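Local coordinates for protein NADH oxidase (PDB 6RVB) that probably reduces coenzyme A disulfide with NADH as the electron donor, using a bound FAD in each subunit of a dimer, at residues E126-Y131 with M219-A224; K354-Q359 with V375-E380; T383-G388 with H409-V414. All blocks are in the same frame, centred on the assembly; numbering follows the deposited sequence.

Interaction 1 of 3, residues E126-Y131 with M219-A224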
loop_
_atom_site.group_PDB
_atom_site.type_symbol
_atom_site.label_atom_id
_atom_site.label_comp_id
_atom_site.label_asym_id
_atom_site.label_seq_id
_atom_site.Cartn_x
_atom_site.Cartn_y
_atom_site.Cartn_z
ATOM N N GLU A 126 -9.404 42.199 -1.150
ATOM C CA GLU A 126 -8.295 42.904 -0.592
ATOM C C GLU A 126 -8.396 43.179 0.900
ATOM O O GLU A 126 -7.487 43.737 1.453
ATOM C CB GLU A 126 -8.105 44.197 -1.360
ATOM C CG GLU A 126 -7.501 43.935 -2.697
ATOM C CD GLU A 126 -6.216 43.068 -2.546
ATOM O OE1 GLU A 126 -5.281 43.521 -1.822
ATOM O OE2 GLU A 126 -6.145 41.931 -3.113
ATOM N N GLN A 127 -9.485 42.783 1.556
ATOM C CA GLN A 127 -9.763 43.202 2.898
ATOM C C GLN A 127 -8.960 42.393 3.872
ATOM O O GLN A 127 -8.030 41.713 3.493
ATOM C CB GLN A 127 -11.215 42.998 3.186
ATOM C CG GLN A 127 -12.039 43.749 2.305
ATOM C CD GLN A 127 -13.443 43.691 2.706
ATOM O OE1 GLN A 127 -13.895 44.515 3.474
ATOM N NE2 GLN A 127 -14.165 42.713 2.212
ATOM N N GLU A 128 -9.380 42.404 5.128
ATOM C CA GLU A 128 -8.464 42.190 6.196
ATOM C C GLU A 128 -8.462 40.743 6.606
ATOM O O GLU A 128 -7.402 40.146 6.942
ATOM C CB GLU A 128 -8.822 43.064 7.363
ATOM C CG GLU A 128 -7.811 43.012 8.483
ATOM C CD GLU A 128 -6.584 43.880 8.214
ATOM O OE1 GLU A 128 -6.230 44.007 7.001
ATOM O OE2 GLU A 128 -6.000 44.427 9.212
ATOM N N GLY A 129 -9.603 40.111 6.588
ATOM C CA GLY A 129 -9.486 38.752 7.065
ATOM C C GLY A 129 -9.540 37.745 5.957
ATOM O O GLY A 129 -10.015 36.631 6.123
ATOM N N VAL A 130 -9.072 38.139 4.788
ATOM C CA VAL A 130 -9.105 37.234 3.641
ATOM C C VAL A 130 -7.711 36.676 3.496
ATOM O O VAL A 130 -6.749 37.416 3.444
ATOM C CB VAL A 130 -9.487 37.985 2.379
ATOM C CG1 VAL A 130 -9.483 37.085 1.275
ATOM C CG2 VAL A 130 -10.849 38.619 2.542
ATOM N N TYR A 131 -7.601 35.359 3.450
ATOM C CA TYR A 131 -6.295 34.701 3.410
ATOM C C TYR A 131 -6.035 33.706 2.259
ATOM O O TYR A 131 -6.925 33.251 1.541
ATOM C CB TYR A 131 -6.088 33.975 4.712
ATOM C CG TYR A 131 -6.085 34.852 5.924
ATOM C CD1 TYR A 131 -4.902 35.444 6.384
ATOM C CD2 TYR A 131 -7.211 35.027 6.662
ATOM C CE1 TYR A 131 -4.859 36.216 7.528
ATOM C CE2 TYR A 131 -7.177 35.806 7.805
ATOM C CZ TYR A 131 -6.002 36.409 8.217
ATOM O OH TYR A 131 -6.041 37.196 9.310
ATOM N N MET A 219 -15.961 46.732 5.328
ATOM C CA MET A 219 -15.447 48.075 5.136
ATOM C C MET A 219 -13.950 48.047 5.203
ATOM O O MET A 219 -13.338 48.940 5.755
ATOM C CB MET A 219 -16.035 49.063 6.165
ATOM C CG MET A 219 -17.452 49.713 5.731
ATOM S SD MET A 219 -17.463 50.555 4.040
ATOM C CE MET A 219 -16.209 51.878 4.315
ATOM N N GLY A 220 -13.378 47.009 4.609
ATOM C CA GLY A 220 -11.975 46.677 4.759
ATOM C C GLY A 220 -11.693 45.635 5.829
ATOM O O GLY A 220 -10.542 45.511 6.215
ATOM N N ARG A 221 -12.715 44.901 6.298
ATOM C CA ARG A 221 -12.529 43.871 7.307
ATOM C C ARG A 221 -12.983 42.535 6.845
ATOM O O ARG A 221 -12.236 41.568 6.960
ATOM C CB ARG A 221 -13.324 44.161 8.541
ATOM C CG ARG A 221 -12.463 44.116 9.762
ATOM C CD ARG A 221 -11.845 42.832 9.982
ATOM N NE ARG A 221 -10.541 43.141 10.548
ATOM C CZ ARG A 221 -9.629 42.242 10.902
ATOM N NH1 ARG A 221 -9.898 40.945 10.742
ATOM N NH2 ARG A 221 -8.462 42.648 11.417
ATOM N N VAL A 222 -14.204 42.462 6.334
ATOM C CA VAL A 222 -14.840 41.163 5.973
ATOM C C VAL A 222 -15.506 40.566 7.155
ATOM O O VAL A 222 -14.946 40.378 8.244
ATOM C CB VAL A 222 -13.962 40.047 5.280
ATOM C CG1 VAL A 222 -13.448 39.095 6.271
ATOM C CG2 VAL A 222 -14.774 39.252 4.368
ATOM N N GLU A 223 -16.745 40.277 6.883
ATOM C CA GLU A 223 -17.683 39.831 7.841
ATOM C C GLU A 223 -18.680 38.953 7.070
ATOM O O GLU A 223 -19.435 38.201 7.698
ATOM C CB GLU A 223 -18.336 41.055 8.356
ATOM C CG GLU A 223 -18.802 41.973 7.293
ATOM C CD GLU A 223 -19.398 43.255 7.888
ATOM O OE1 GLU A 223 -20.607 43.533 7.593
ATOM O OE2 GLU A 223 -18.647 43.966 8.648
ATOM N N ALA A 224 -18.630 38.993 5.726
ATOM C CA ALA A 224 -19.649 38.300 5.027
ATOM C C ALA A 224 -19.411 37.375 3.879
ATOM O O ALA A 224 -19.649 36.185 4.056
ATOM C CB ALA A 224 -20.742 39.155 4.729
#
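Gln127 and Glu128 reach the 219-224 loop through different first torsions. In Gln127 CG lies anti to the carbonyl carbon (chi1 -60°) and the chain runs on extended, which carries the amide out beside Gly220. In Glu128 CG stands anti to the backbone N (chi1 -174°), and this puts it over one face of the Arg221 guanidinium, offset toward the rim. Gln127 OE1 accepts the backbone N-H of Gly220 at 2.8 Å from its N; the donor sits in the amide plane, on a lone pair. The N of Arg221 is also near, 3.1 Å from Gln127 OE1. The other end of the amide, Gln127 NE2, gives a hydrogen bond to Gly124 O; the bonds at OE1 and NE2 hold both ends of the amide and should limit its rotation. Gln127 NE2 also passes 4.1 Å from Val222 CB. Beside it the backbones meet directly: Gly129 N donates to Arg221 O over 3.0 Å, and a weak bond of 3.5 Å runs from Glu128 N to the same Arg221 O. Glu128 OE2 is 3.8 Å from Arg221 NH2, with the two charged planes 83° apart. That salt bridge is long, and the carboxylate oxygen stands off the plane of the guanidinium with no N-H aimed at it. Val222 and Val130 both touch Val237 of strand 236-239, the neighbour of strand 130-131 at the edge of the parallel sheet in the NAD-binding half. Val130 CG2 and Val222 CG2 are 4.4 Å apart. Across this contact, then, the directed bonds converge on Gln127 OE1 and Arg221 O, with the exposed ion pair likely contributing little direction of its own.

Interaction 2 of 3, residues K354-Q359 with V375-E380; sequences KKVFIQ and VELVYE. With COA (coenzyme A), chain J.
Strands 353-361 and 372-380 form an antiparallel beta hairpin in the dimerisation domain, and its 353-361 arm lines the coenzyme A pocket. The segment axes approach to 4.7 Å and run 169° apart. Lys354 pairs with Tyr379, Val356 with Leu377 and Ile358 with Val375, each by two backbone hydrogen bonds; Ile358 N to Val375 O, at 2.9 Å, is nearly straight. On the face carrying these residues, CG of Tyr379 sits between the backbone N and the carbonyl carbon (chi1 54°), and the ring reaches Lys354 on the partner strand. Lys354 CB lies over the ring face in a CH-pi contact, 4.2 Å from the ring centroid of Tyr379. Val356 and Leu377 stand side by side, CG1 of Val356 3.5 Å from CB of Leu377, and Ile358 CD1 packs on Val375 CG1 in the same manner. Next along the strand, the backbone O of Gln359 accepts an N-H from N6A of the coenzyme A adenine at 2.6 Å, while Ile358 CB comes within 3.8 Å of its N1A. The other face carries Lys355, Phe357, Glu376 and Val378: CD2 of Phe357 touches Glu376 CB at 3.7 Å, and Glu376 OE1 takes the indole N-H of Trp188. Lys355 reaches Glu191 with its NZ. In the five-stranded antiparallel sheet 353-361 is the edge strand, and 386-393 flanks 372-380 on the side toward the middle; helix 434-438 packs against Ile358 and Val375, and helix 190-202 against Phe357, through Glu191 and Leu195.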
loop_
_atom_site.group_PDB
_atom_site.type_symbol
_atom_site.label_atom_id
_atom_site.label_comp_id
_atom_site.label_asym_id
_atom_site.label_seq_id
_atom_site.Cartn_x
_atom_site.Cartn_y
_atom_site.Cartn_z
ATOM N N LYS A 354 -14.238 3.157 -19.579
ATOM C CA LYS A 354 -15.267 2.699 -18.694
ATOM C C LYS A 354 -14.709 2.824 -17.278
ATOM O O LYS A 354 -13.510 2.879 -17.091
ATOM C CB LYS A 354 -15.647 1.240 -19.034
ATOM C CG LYS A 354 -16.644 1.114 -20.217
ATOM C CD LYS A 354 -16.934 -0.351 -20.538
ATOM C CE LYS A 354 -18.253 -0.540 -21.281
ATOM N NZ LYS A 354 -19.432 0.150 -20.618
ATOM N N LYS A 355 -15.578 2.879 -16.272
ATOM C CA LYS A 355 -15.143 2.743 -14.886
ATOM C C LYS A 355 -15.764 1.590 -14.122
ATOM O O LYS A 355 -16.773 1.035 -14.537
ATOM C CB LYS A 355 -15.371 4.026 -14.113
ATOM C CG LYS A 355 -16.722 4.298 -13.750
ATOM C CD LYS A 355 -16.822 5.653 -13.126
ATOM C CE LYS A 355 -18.246 6.109 -12.924
ATOM N NZ LYS A 355 -18.158 7.612 -12.851
ATOM N N VAL A 356 -15.162 1.240 -13.001
ATOM C CA VAL A 356 -15.764 0.344 -12.086
ATOM C C VAL A 356 -15.505 0.915 -10.685
ATOM O O VAL A 356 -14.478 1.536 -10.470
ATOM C CB VAL A 356 -15.223 -1.077 -12.319
ATOM C CG1 VAL A 356 -13.890 -1.261 -11.700
ATOM C CG2 VAL A 356 -16.064 -1.995 -11.629
ATOM N N PHE A 357 -16.415 0.774 -9.731
ATOM C CA PHE A 357 -16.184 1.432 -8.409
ATOM C C PHE A 357 -16.780 0.569 -7.313
ATOM O O PHE A 357 -18.003 0.431 -7.249
ATOM C CB PHE A 357 -16.862 2.807 -8.387
ATOM C CG PHE A 357 -16.659 3.583 -7.142
ATOM C CD1 PHE A 357 -17.509 3.441 -6.075
ATOM C CD2 PHE A 357 -15.589 4.487 -7.021
ATOM C CE1 PHE A 357 -17.300 4.149 -4.846
ATOM C CE2 PHE A 357 -15.361 5.221 -5.785
ATOM C CZ PHE A 357 -16.220 5.028 -4.712
ATOM N N ILE A 358 -15.927 -0.044 -6.498
ATOM C CA ILE A 358 -16.383 -1.066 -5.610
ATOM C C ILE A 358 -16.093 -0.625 -4.213
ATOM O O ILE A 358 -15.274 0.236 -4.070
ATOM C CB ILE A 358 -15.875 -2.482 -5.881
ATOM C CG1 ILE A 358 -14.407 -2.579 -5.662
ATOM C CG2 ILE A 358 -16.180 -2.833 -7.187
ATOM C CD1 ILE A 358 -14.048 -2.786 -4.302
ATOM N N GLN A 359 -16.862 -1.147 -3.230
ATOM C CA GLN A 359 -16.589 -0.848 -1.853
ATOM C C GLN A 359 -16.381 -2.158 -1.131
ATOM O O GLN A 359 -17.252 -3.019 -1.252
ATOM C CB GLN A 359 -17.722 -0.118 -1.222
ATOM C CG GLN A 359 -17.867 -0.518 0.190
ATOM C CD GLN A 359 -18.803 0.331 0.982
ATOM O OE1 GLN A 359 -19.583 1.136 0.467
ATOM N NE2 GLN A 359 -18.719 0.160 2.265
ATOM N N VAL A 375 -12.354 1.139 -4.090
ATOM C CA VAL A 375 -11.361 1.310 -5.121
ATOM C C VAL A 375 -12.101 1.549 -6.405
ATOM O O VAL A 375 -13.199 1.019 -6.557
ATOM C CB VAL A 375 -10.331 0.194 -5.187
ATOM C CG1 VAL A 375 -10.660 -0.952 -4.248
ATOM C CG2 VAL A 375 -10.180 -0.277 -6.579
ATOM N N GLU A 376 -11.556 2.456 -7.243
ATOM C CA GLU A 376 -12.063 2.775 -8.584
ATOM C C GLU A 376 -11.085 2.402 -9.654
ATOM O O GLU A 376 -9.939 2.691 -9.482
ATOM C CB GLU A 376 -12.303 4.269 -8.791
ATOM C CG GLU A 376 -12.925 4.543 -10.187
ATOM C CD GLU A 376 -13.169 6.014 -10.390
ATOM O OE1 GLU A 376 -12.962 6.786 -9.439
ATOM O OE2 GLU A 376 -13.568 6.402 -11.511
ATOM N N LEU A 377 -11.521 1.847 -10.785
ATOM C CA LEU A 377 -10.610 1.553 -11.871
ATOM C C LEU A 377 -11.155 2.236 -13.093
ATOM O O LEU A 377 -12.305 2.094 -13.405
ATOM C CB LEU A 377 -10.647 0.050 -12.067
ATOM C CG LEU A 377 -9.473 -0.793 -11.742
ATOM C CD1 LEU A 377 -8.565 -0.128 -10.688
ATOM C CD2 LEU A 377 -9.979 -2.164 -11.415
ATOM N N VAL A 378 -10.339 2.953 -13.821
ATOM C CA VAL A 378 -10.739 3.566 -15.114
ATOM C C VAL A 378 -9.934 2.873 -16.214
ATOM O O VAL A 378 -8.715 2.863 -16.176
ATOM C CB VAL A 378 -10.406 5.074 -15.072
ATOM C CG1 VAL A 378 -10.678 5.732 -16.300
ATOM C CG2 VAL A 378 -11.240 5.707 -14.019
ATOM N N TYR A 379 -10.589 2.216 -17.153
ATOM C CA TYR A 379 -9.864 1.421 -18.171
ATOM C C TYR A 379 -10.392 1.648 -19.609
ATOM O O TYR A 379 -11.385 2.310 -19.792
ATOM C CB TYR A 379 -9.888 -0.062 -17.842
ATOM C CG TYR A 379 -11.262 -0.597 -17.627
ATOM C CD1 TYR A 379 -12.001 -0.353 -16.451
ATOM C CD2 TYR A 379 -11.858 -1.286 -18.610
ATOM C CE1 TYR A 379 -13.291 -0.844 -16.300
ATOM C CE2 TYR A 379 -13.105 -1.759 -18.480
ATOM C CZ TYR A 379 -13.834 -1.577 -17.352
ATOM O OH TYR A 379 -15.107 -2.154 -17.371
ATOM N N GLU A 380 -9.690 1.130 -20.616
ATOM C CA GLU A 380 -10.034 1.281 -22.026
ATOM C C GLU A 380 -10.859 0.088 -22.459
ATOM O O GLU A 380 -10.590 -1.022 -22.061
ATOM C CB GLU A 380 -8.781 1.318 -22.847
ATOM C CG GLU A 380 -9.015 1.784 -24.214
ATOM C CD GLU A 380 -7.779 2.078 -25.056
ATOM O OE1 GLU A 380 -7.996 2.848 -26.006
ATOM O OE2 GLU A 380 -6.660 1.536 -24.843
HETATM N N1A COA J . -18.176 -4.925 -4.060
HETATM C C2A COA J . -18.572 -5.389 -5.296
HETATM N N3A COA J . -18.447 -6.706 -5.711
HETATM C C4A COA J . -17.905 -7.687 -4.890
HETATM C C5A COA J . -17.431 -7.263 -3.533
HETATM C C6A COA J . -17.602 -5.829 -3.138
HETATM N N6A COA J . -17.134 -5.537 -1.876
HETATM N N7A COA J . -16.899 -8.357 -2.921
HETATM C C8A COA J . -17.023 -9.400 -3.787
HETATM N N9A COA J . -17.610 -9.010 -4.947
HETATM C C1B COA J . -17.854 -9.946 -6.074
HETATM C C2B COA J . -16.582 -10.619 -6.616
HETATM O O2B COA J . -15.963 -9.773 -7.610
HETATM C C3B COA J . -17.068 -11.917 -7.255
HETATM O O3B COA J . -17.304 -11.693 -8.668
HETATM P P3B COA J . -17.933 -12.721 -9.755
HETATM O O7A COA J . -17.277 -12.165 -11.004
HETATM O O8A COA J . -17.574 -14.104 -9.326
HETATM O O9A COA J . -19.442 -12.574 -9.647
HETATM C C4B COA J . -18.368 -12.196 -6.530
HETATM O O4B COA J . -18.674 -11.063 -5.709
HETATM C C5B COA J . -18.264 -13.359 -5.594
HETATM O O5B COA J . -17.682 -12.939 -4.355
HETATM P P1A COA J . -18.186 -13.702 -3.028
HETATM O O1A COA J . -17.463 -12.944 -1.971
HETATM O O2A COA J . -19.693 -13.832 -2.976
HETATM O O3A COA J . -17.390 -15.104 -3.213
HETATM P P2A COA J . -17.828 -16.640 -3.545
HETATM O O4A COA J . -16.967 -17.274 -4.677
HETATM O O5A COA J . -19.347 -16.677 -3.524
HETATM O O6A COA J . -17.362 -17.189 -2.111
HETATM C CBP COA J . -16.430 -18.492 -0.390
HETATM C CCP COA J . -16.664 -18.378 -1.880
HETATM C CDP COA J . -17.017 -17.323 0.411
HETATM C CEP COA J . -17.143 -19.776 -0.009
HETATM C CAP COA J . -14.893 -18.606 -0.236
HETATM O OAP COA J . -14.196 -17.429 -0.659
HETATM C C9P COA J . -14.470 -18.987 1.153
HETATM O O9P COA J . -14.675 -20.135 1.591
HETATM N N8P COA J . -13.872 -18.047 1.888
HETATM C C7P COA J . -13.779 -18.344 3.314
HETATM C C6P COA J . -12.535 -19.182 3.608
HETATM C C5P COA J . -11.389 -18.306 3.139
HETATM O O5P COA J . -11.020 -18.282 1.968
HETATM N N4P COA J . -10.780 -17.558 4.031
HETATM C C3P COA J . -9.384 -17.346 3.738
HETATM C C2P COA J . -8.639 -18.671 3.746
HETATM S S1P COA J . -7.671 -18.680 5.271
#

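Interaction 3 of 3, residues T383-G388 with H409-V414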
loop_
_atom_site.group_PDB
_atom_site.type_symbol
_atom_site.label_atom_id
_atom_site.label_comp_id
_atom_site.label_asym_id
_atom_site.label_seq_id
_atom_site.Cartn_x
_atom_site.Cartn_y
_atom_site.Cartn_z
ATOM N N THR A 383 -8.926 -3.049 -25.126
ATOM C CA THR A 383 -7.587 -3.436 -24.746
ATOM C C THR A 383 -7.506 -3.810 -23.304
ATOM O O THR A 383 -6.715 -4.657 -22.905
ATOM C CB THR A 383 -6.718 -2.284 -24.899
ATOM O OG1 THR A 383 -7.405 -1.160 -24.371
ATOM C CG2 THR A 383 -6.429 -2.073 -26.328
ATOM N N GLY A 384 -8.315 -3.176 -22.505
ATOM C CA GLY A 384 -8.240 -3.375 -21.082
ATOM C C GLY A 384 -7.176 -2.568 -20.383
ATOM O O GLY A 384 -6.948 -2.734 -19.212
ATOM N N ARG A 385 -6.542 -1.686 -21.135
ATOM C CA ARG A 385 -5.482 -0.866 -20.667
ATOM C C ARG A 385 -5.990 -0.028 -19.515
ATOM O O ARG A 385 -6.987 0.646 -19.685
ATOM C CB ARG A 385 -5.046 0.002 -21.818
ATOM C CG ARG A 385 -3.926 0.932 -21.444
ATOM C CD ARG A 385 -3.580 1.849 -22.564
ATOM N NE ARG A 385 -2.809 3.017 -22.160
ATOM C CZ ARG A 385 -2.677 4.120 -22.933
ATOM N NH1 ARG A 385 -3.291 4.163 -24.160
ATOM N NH2 ARG A 385 -1.935 5.188 -22.485
ATOM N N LEU A 386 -5.325 -0.058 -18.351
ATOM C CA LEU A 386 -5.637 0.880 -17.255
ATOM C C LEU A 386 -5.289 2.250 -17.637
ATOM O O LEU A 386 -4.261 2.454 -18.253
ATOM C CB LEU A 386 -4.757 0.683 -16.026
ATOM C CG LEU A 386 -5.070 -0.108 -14.765
ATOM C CD1 LEU A 386 -6.545 0.055 -14.514
ATOM C CD2 LEU A 386 -4.736 -1.524 -15.031
ATOM N N LEU A 387 -6.070 3.200 -17.161
ATOM C CA LEU A 387 -5.901 4.618 -17.471
ATOM C C LEU A 387 -5.959 5.536 -16.245
ATOM O O LEU A 387 -5.627 6.710 -16.366
ATOM C CB LEU A 387 -6.985 5.098 -18.423
ATOM C CG LEU A 387 -7.184 4.507 -19.796
ATOM C CD1 LEU A 387 -8.463 5.105 -20.329
ATOM C CD2 LEU A 387 -6.059 4.861 -20.646
ATOM N N GLY A 388 -6.432 5.043 -15.099
ATOM C CA GLY A 388 -6.524 5.842 -13.896
ATOM C C GLY A 388 -7.177 5.015 -12.851
ATOM O O GLY A 388 -7.617 3.945 -13.155
ATOM N N HIS A 409 2.574 2.644 -15.278
ATOM C CA HIS A 409 3.867 3.150 -15.700
ATOM C C HIS A 409 4.362 2.492 -16.976
ATOM O O HIS A 409 4.778 3.196 -17.919
ATOM C CB HIS A 409 4.888 3.037 -14.569
ATOM C CG HIS A 409 6.046 3.980 -14.704
ATOM N ND1 HIS A 409 7.229 3.600 -15.325
ATOM C CD2 HIS A 409 6.200 5.274 -14.326
ATOM C CE1 HIS A 409 8.052 4.631 -15.360
ATOM N NE2 HIS A 409 7.453 5.660 -14.766
ATOM N N ARG A 410 4.332 1.146 -16.989
ATOM C CA ARG A 410 4.373 0.336 -18.232
ATOM C C ARG A 410 2.938 0.483 -18.897
ATOM O O ARG A 410 2.263 1.438 -18.641
ATOM C CB ARG A 410 4.741 -1.105 -17.891
ATOM C CG ARG A 410 3.510 -1.989 -17.398
ATOM C CD ARG A 410 3.419 -3.519 -17.914
ATOM N NE ARG A 410 2.750 -4.476 -16.978
ATOM C CZ ARG A 410 3.030 -4.637 -15.656
ATOM N NH1 ARG A 410 3.933 -3.879 -15.009
ATOM N NH2 ARG A 410 2.373 -5.554 -14.931
ATOM N N GLU A 411 2.374 -0.380 -19.693
ATOM C CA GLU A 411 1.006 -0.003 -20.089
ATOM C C GLU A 411 -0.027 -0.503 -19.167
ATOM O O GLU A 411 -0.896 0.254 -18.662
ATOM C CB GLU A 411 0.654 -0.495 -21.460
ATOM C CG GLU A 411 1.562 0.184 -22.590
ATOM C CD GLU A 411 1.503 1.689 -22.591
ATOM O OE1 GLU A 411 0.777 2.180 -21.650
ATOM O OE2 GLU A 411 2.168 2.305 -23.517
ATOM N N GLY A 412 0.007 -1.776 -18.958
ATOM C CA GLY A 412 -0.636 -2.332 -17.778
ATOM C C GLY A 412 -2.151 -2.433 -17.896
ATOM O O GLY A 412 -2.835 -1.404 -18.013
ATOM N N SER A 413 -2.693 -3.648 -17.876
ATOM C CA SER A 413 -4.098 -3.818 -18.077
ATOM C C SER A 413 -4.825 -4.290 -16.835
ATOM O O SER A 413 -4.226 -4.724 -15.885
ATOM C CB SER A 413 -4.333 -4.846 -19.178
ATOM O OG SER A 413 -3.542 -6.005 -18.997
ATOM N N VAL A 414 -6.136 -4.257 -16.850
ATOM C CA VAL A 414 -6.884 -4.973 -15.875
ATOM C C VAL A 414 -6.447 -6.426 -15.758
ATOM O O VAL A 414 -6.350 -7.008 -14.666
ATOM C CB VAL A 414 -8.326 -4.960 -16.266
ATOM C CG1 VAL A 414 -9.131 -5.815 -15.337
ATOM C CG2 VAL A 414 -8.810 -3.552 -16.300
#
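Val414 N donates to Gly384 O at 2.9 Å, from a position tilted a little off the carbonyl plane. Around that bond the contact is packing: Ser413 CB rests 3.4 Å from Gly384 O, and Val414 CG2 lies 3.6 Å from Gly384 O. A second backbone bond runs the other way, Leu386 N to Gly412 O at 2.9 Å, and together the two make a single bridge of Arg385 with Ser413. Leu386 folds its CD2 against the Ser413-Val414 peptide, 3.3 Å from Ser413 C. The long, extended side chain of Arg385, with CG anti to its backbone N (chi1 180°), carries NE to 3.7 Å from Glu411 OE1. This salt bridge is long and out of line with the guanidinium N-H groups, a matter of charge alone; Arg385 NH2 has a further, weak bond to Val289 O. Ser413 is the N-cap of helix 414-418: its side chain caps a backbone N early in the helix, and its own N is bonded to Asp416 OD2. The bridge thus joins the start of that helix to the turn leading into strand 386-393, where Leu387 and Gly388 both face Val378 in a classic beta bulge. Leu386 packs on Leu377 and Val414 on Tyr379 of strand 372-380, while His409 packs on Ala419 of the second subunit.

Interactions 2 and 3 both reach one antiparallel sheet of the dimerisation domain, their centres 12 Å apart; strands 372-380 and 386-393 are neighbours in it, joined by probable hydrogen bonds from Leu387 N to Val378 O and from Glu380 N to Arg385 O. Interaction 1 lies about 43 Å from interaction 2, centre to centre, in the nucleotide-binding part, and touches neither. Only interaction 2 is largely buried, with regular ladder bonds and apolar pairs on the sheet faces, and only it contacts a ligand. The other two are partly buried loop contacts where a few backbone or amide bonds carry the join. Both add a long salt bridge without directed N-H, at the surface.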